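Local coordinates for spike protein S1 (Bat coronavirus HKU9, PDB 5GYQ) that forms the putative receptor-binding domain of the viral spike, which probably attaches the virion to a host-cell receptor to initiate infection, at residues Thr86-Tyr92 / Val115-Ile121. Coordinates in Å, arbitrary orientation, origin at the centre of the assembly. Residue numbers count along the deposited sequence, not the author numbering.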
ATOM      1  N   THR A  86      15.498  -1.228   6.159  1.00 12.32           N
ATOM      2  CA  THR A  86      14.739  -0.872   7.359  1.00 14.74           C
ATOM      3  C   THR A  86      13.237  -0.863   7.101  1.00 15.74           C
ATOM      4  O   THR A  86      12.446  -1.260   7.961  1.00 14.24           O
ATOM      5  CB  THR A  86      15.157   0.505   7.907  1.00 18.49           C
ATOM      6  OG1 THR A  86      15.092   1.479   6.860  1.00 16.96           O
ATOM      7  CG2 THR A  86      16.574   0.457   8.449  1.00 18.69           C
ATOM      8  N   PHE A  87      12.852  -0.422   5.909  1.00 13.73           N
ATOM      9  CA  PHE A  87      11.443  -0.373   5.525  1.00 12.94           C
ATOM     10  C   PHE A  87      10.807  -1.757   5.593  1.00 10.36           C
ATOM     11  O   PHE A  87       9.806  -1.956   6.280  1.00 11.83           O
ATOM     12  CB  PHE A  87      11.293   0.208   4.113  1.00 14.51           C
ATOM     13  CG  PHE A  87       9.864   0.463   3.700  1.00 13.17           C
ATOM     14  CD1 PHE A  87       9.076  -0.559   3.192  1.00 11.84           C
ATOM     15  CD2 PHE A  87       9.316   1.728   3.809  1.00 13.25           C
ATOM     16  CE1 PHE A  87       7.764  -0.328   2.814  1.00 13.71           C
ATOM     17  CE2 PHE A  87       8.008   1.970   3.429  1.00 21.11           C
ATOM     18  CZ  PHE A  87       7.228   0.940   2.932  1.00 17.47           C
ATOM     19  N   SER A  88      11.396  -2.717   4.885  1.00 11.32           N
ATOM     20  CA  SER A  88      10.796  -4.044   4.764  1.00 11.04           C
ATOM     21  C   SER A  88      11.059  -4.920   5.984  1.00 14.86           C
ATOM     22  O   SER A  88      10.330  -5.883   6.233  1.00 16.59           O
ATOM     23  CB  SER A  88      11.303  -4.745   3.503  1.00 13.40           C
ATOM     24  OG  SER A  88      12.721  -4.777   3.465  1.00 13.41           O
ATOM     25  N   LEU A  89      12.099  -4.593   6.742  1.00 11.60           N
ATOM     26  CA  LEU A  89      12.422  -5.374   7.926  1.00 11.58           C
ATOM     27  C   LEU A  89      11.619  -4.922   9.140  1.00 13.03           C
ATOM     28  O   LEU A  89      11.292  -5.734  10.003  1.00 13.57           O
ATOM     29  CB  LEU A  89      13.917  -5.296   8.237  1.00 11.20           C
ATOM     30  CG  LEU A  89      14.861  -6.022   7.275  1.00 15.38           C
ATOM     31  CD1 LEU A  89      16.308  -5.796   7.683  1.00 14.66           C
ATOM     32  CD2 LEU A  89      14.540  -7.509   7.220  1.00 15.19           C
ATOM     33  N   TYR A  90      11.291  -3.634   9.207  1.00  9.77           N
ATOM     34  CA  TYR A  90      10.711  -3.100  10.437  1.00  9.83           C
ATOM     35  C   TYR A  90       9.393  -2.336  10.283  1.00 11.03           C
ATOM     36  O   TYR A  90       8.837  -1.872  11.275  1.00 10.11           O
ATOM     37  CB  TYR A  90      11.726  -2.182  11.121  1.00  9.31           C
ATOM     38  CG  TYR A  90      13.095  -2.801  11.314  1.00 14.26           C
ATOM     39  CD1 TYR A  90      13.289  -3.833  12.222  1.00 11.71           C
ATOM     40  CD2 TYR A  90      14.191  -2.345  10.594  1.00 13.01           C
ATOM     41  CE1 TYR A  90      14.538  -4.397  12.408  1.00 11.67           C
ATOM     42  CE2 TYR A  90      15.444  -2.901  10.769  1.00 11.67           C
ATOM     43  CZ  TYR A  90      15.611  -3.929  11.680  1.00 17.24           C
ATOM     44  OH  TYR A  90      16.852  -4.490  11.860  1.00 18.41           O
ATOM     45  N   ASN A  91       8.880  -2.209   9.063  1.00 15.76           N
ATOM     46  CA  ASN A  91       7.690  -1.381   8.856  1.00 10.59           C
ATOM     47  C   ASN A  91       6.592  -2.033   8.023  1.00 13.46           C
ATOM     48  O   ASN A  91       5.477  -2.227   8.509  1.00 10.89           O
ATOM     49  CB  ASN A  91       8.093  -0.052   8.215  1.00 12.24           C
ATOM     50  CG  ASN A  91       9.027   0.751   9.094  1.00 12.05           C
ATOM     51  OD1 ASN A  91       8.592   1.607   9.866  1.00 11.30           O
ATOM     52  ND2 ASN A  91      10.319   0.463   8.998  1.00 13.30           N
ATOM     53  N   TYR A  92       6.900  -2.350   6.769  1.00 11.91           N
ATOM     54  CA  TYR A  92       5.945  -3.029   5.900  1.00 12.59           C
ATOM     55  C   TYR A  92       6.662  -4.005   4.978  1.00 13.02           C
ATOM     56  O   TYR A  92       7.627  -3.638   4.309  1.00 11.50           O
ATOM     57  CB  TYR A  92       5.143  -2.024   5.069  1.00 12.17           C
ATOM     58  CG  TYR A  92       4.098  -2.676   4.189  1.00 13.49           C
ATOM     59  CD1 TYR A  92       2.807  -2.872   4.647  1.00 13.05           C
ATOM     60  CD2 TYR A  92       4.411  -3.113   2.905  1.00 17.04           C
ATOM     61  CE1 TYR A  92       1.850  -3.477   3.854  1.00 17.27           C
ATOM     62  CE2 TYR A  92       3.463  -3.721   2.108  1.00 18.00           C
ATOM     63  CZ  TYR A  92       2.185  -3.899   2.586  1.00 16.46           C
ATOM     64  OH  TYR A  92       1.237  -4.502   1.791  1.00 18.55           O
ATOM     65  N   VAL A 115      10.295   6.017  10.026  1.00 12.05           N
ATOM     66  CA  VAL A 115      10.619   4.645   9.667  1.00 11.41           C
ATOM     67  C   VAL A 115      11.293   3.928  10.829  1.00 12.59           C
ATOM     68  O   VAL A 115      12.331   4.371  11.312  1.00 12.17           O
ATOM     69  CB  VAL A 115      11.542   4.594   8.433  1.00 15.37           C
ATOM     70  CG1 VAL A 115      11.890   3.155   8.076  1.00 13.83           C
ATOM     71  CG2 VAL A 115      10.889   5.293   7.258  1.00 11.56           C
ATOM     72  N   ALA A 116      10.702   2.824  11.278  1.00 10.83           N
ATOM     73  CA  ALA A 116      11.295   2.033  12.353  1.00 10.66           C
ATOM     74  C   ALA A 116      12.571   1.368  11.858  1.00 15.13           C
ATOM     75  O   ALA A 116      12.638   0.926  10.712  1.00 15.32           O
ATOM     76  CB  ALA A 116      10.311   0.991  12.859  1.00  8.75           C
ATOM     77  N   ASN A 117      13.586   1.307  12.714  1.00 13.77           N
ATOM     78  CA  ASN A 117      14.849   0.692  12.323  1.00 16.71           C
ATOM     79  C   ASN A 117      15.319  -0.352  13.335  1.00 14.90           C
ATOM     80  O   ASN A 117      16.501  -0.679  13.405  1.00 15.17           O
ATOM     81  CB  ASN A 117      15.924   1.766  12.114  1.00 19.94           C
ATOM     82  CG  ASN A 117      16.460   2.327  13.415  1.00 22.41           C
ATOM     83  OD1 ASN A 117      15.729   2.477  14.395  1.00 33.89           O
ATOM     84  ND2 ASN A 117      17.752   2.636  13.430  1.00 48.43           N
ATOM     85  N   ARG A 118      14.372  -0.874  14.108  1.00  9.88           N
ATOM     86  CA  ARG A 118      14.633  -1.954  15.053  1.00 17.76           C
ATOM     87  C   ARG A 118      13.330  -2.694  15.341  1.00 12.84           C
ATOM     88  O   ARG A 118      12.250  -2.202  14.999  1.00 13.71           O
ATOM     89  CB  ARG A 118      15.251  -1.414  16.349  1.00 18.82           C
ATOM     90  CG  ARG A 118      14.394  -0.373  17.045  1.00 15.86           C
ATOM     91  CD  ARG A 118      15.212   0.505  17.975  1.00 27.99           C
ATOM     92  NE  ARG A 118      15.399  -0.088  19.293  1.00 33.08           N
ATOM     93  CZ  ARG A 118      15.033   0.492  20.432  1.00 28.67           C
ATOM     94  NH1 ARG A 118      14.459   1.688  20.425  1.00 30.38           N
ATOM     95  NH2 ARG A 118      15.246  -0.125  21.584  1.00 25.34           N
ATOM     96  N   PHE A 119      13.446  -3.871  15.958  1.00 11.45           N
ATOM     97  CA  PHE A 119      12.309  -4.738  16.289  1.00 10.18           C
ATOM     98  C   PHE A 119      11.626  -5.269  15.029  1.00 14.47           C
ATOM     99  O   PHE A 119      10.630  -4.705  14.571  1.00 10.81           O
ATOM    100  CB  PHE A 119      11.292  -4.008  17.177  1.00 10.04           C
ATOM    101  CG  PHE A 119      11.870  -3.487  18.467  1.00 13.08           C
ATOM    102  CD1 PHE A 119      12.503  -4.343  19.358  1.00 17.24           C
ATOM    103  CD2 PHE A 119      11.767  -2.146  18.797  1.00 14.45           C
ATOM    104  CE1 PHE A 119      13.032  -3.868  20.543  1.00 15.34           C
ATOM    105  CE2 PHE A 119      12.293  -1.665  19.986  1.00 14.19           C
ATOM    106  CZ  PHE A 119      12.925  -2.528  20.858  1.00 18.58           C
ATOM    107  N   PRO A 120      12.159  -6.372  14.476  1.00 16.63           N
ATOM    108  CA  PRO A 120      11.714  -6.984  13.216  1.00 17.15           C
ATOM    109  C   PRO A 120      10.234  -7.331  13.181  1.00 17.41           C
ATOM    110  O   PRO A 120       9.673  -7.767  14.186  1.00 16.02           O
ATOM    111  CB  PRO A 120      12.549  -8.267  13.136  1.00 14.89           C
ATOM    112  CG  PRO A 120      13.759  -7.978  13.942  1.00 15.91           C
ATOM    113  CD  PRO A 120      13.286  -7.111  15.071  1.00 14.13           C
ATOM    114  N   ILE A 121       9.616  -7.141  12.021  1.00 14.04           N
ATOM    115  CA  ILE A 121       8.247  -7.583  11.804  1.00 17.22           C
ATOM    116  C   ILE A 121       8.239  -8.801  10.886  1.00 23.32           C
ATOM    117  O   ILE A 121       9.236  -9.101  10.228  1.00 21.01           O
ATOM    118  CB  ILE A 121       7.374  -6.479  11.179  1.00 18.08           C
ATOM    119  CG1 ILE A 121       7.854  -6.166   9.759  1.00 15.71           C
ATOM    120  CG2 ILE A 121       7.386  -5.229  12.048  1.00 14.42           C
ATOM    121  CD1 ILE A 121       6.865  -5.370   8.939  1.00 16.26           C
TER
HETATM  122  O   HOH W   1      18.341  -2.498  14.225  1.00 36.05           O
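Tyr90 gives up 117 Å² to the 115-121 loop, more than any other residue here, because the loop bends around its ring. Arg118 CA and the carbonyl carbon of Asn117 lie over one face, while at the ring edge Tyr90 CD1 comes 3.6 Å from Pro120 N; Tyr90 CE1 meets Pro120 CG at 4.0 Å. Ile121 buries 85 Å² and fixes the far end of the bend: its backbone N donates to Leu89 O (3.0 Å, 171° at the hydrogen), and its side chain reaches back until Ile121 CD1 lies 3.5 Å from Asn91 O. The helix 86-90 thus packs on the irregular connection between strand 100-111 and helix 130-139 of the betacoronavirus S1 C-terminal domain, near its glycan: Thr86 and Val115 both touch N-acetylglucosamine. Just past the helix, the Asn91 amide pairs with the backbone of one residue, Ala116: Asn91 OD1 accepts from Ala116 N at 2.8 Å, and Asn91 ND2 donates to Ala116 O at 2.9 Å. Asn91 ND2 also donates to Thr86 O (2.9 Å), tying the helix's first turn to the same side chain. Gln127 NE2 donates to the carbonyls of both Tyr90 and Phe119.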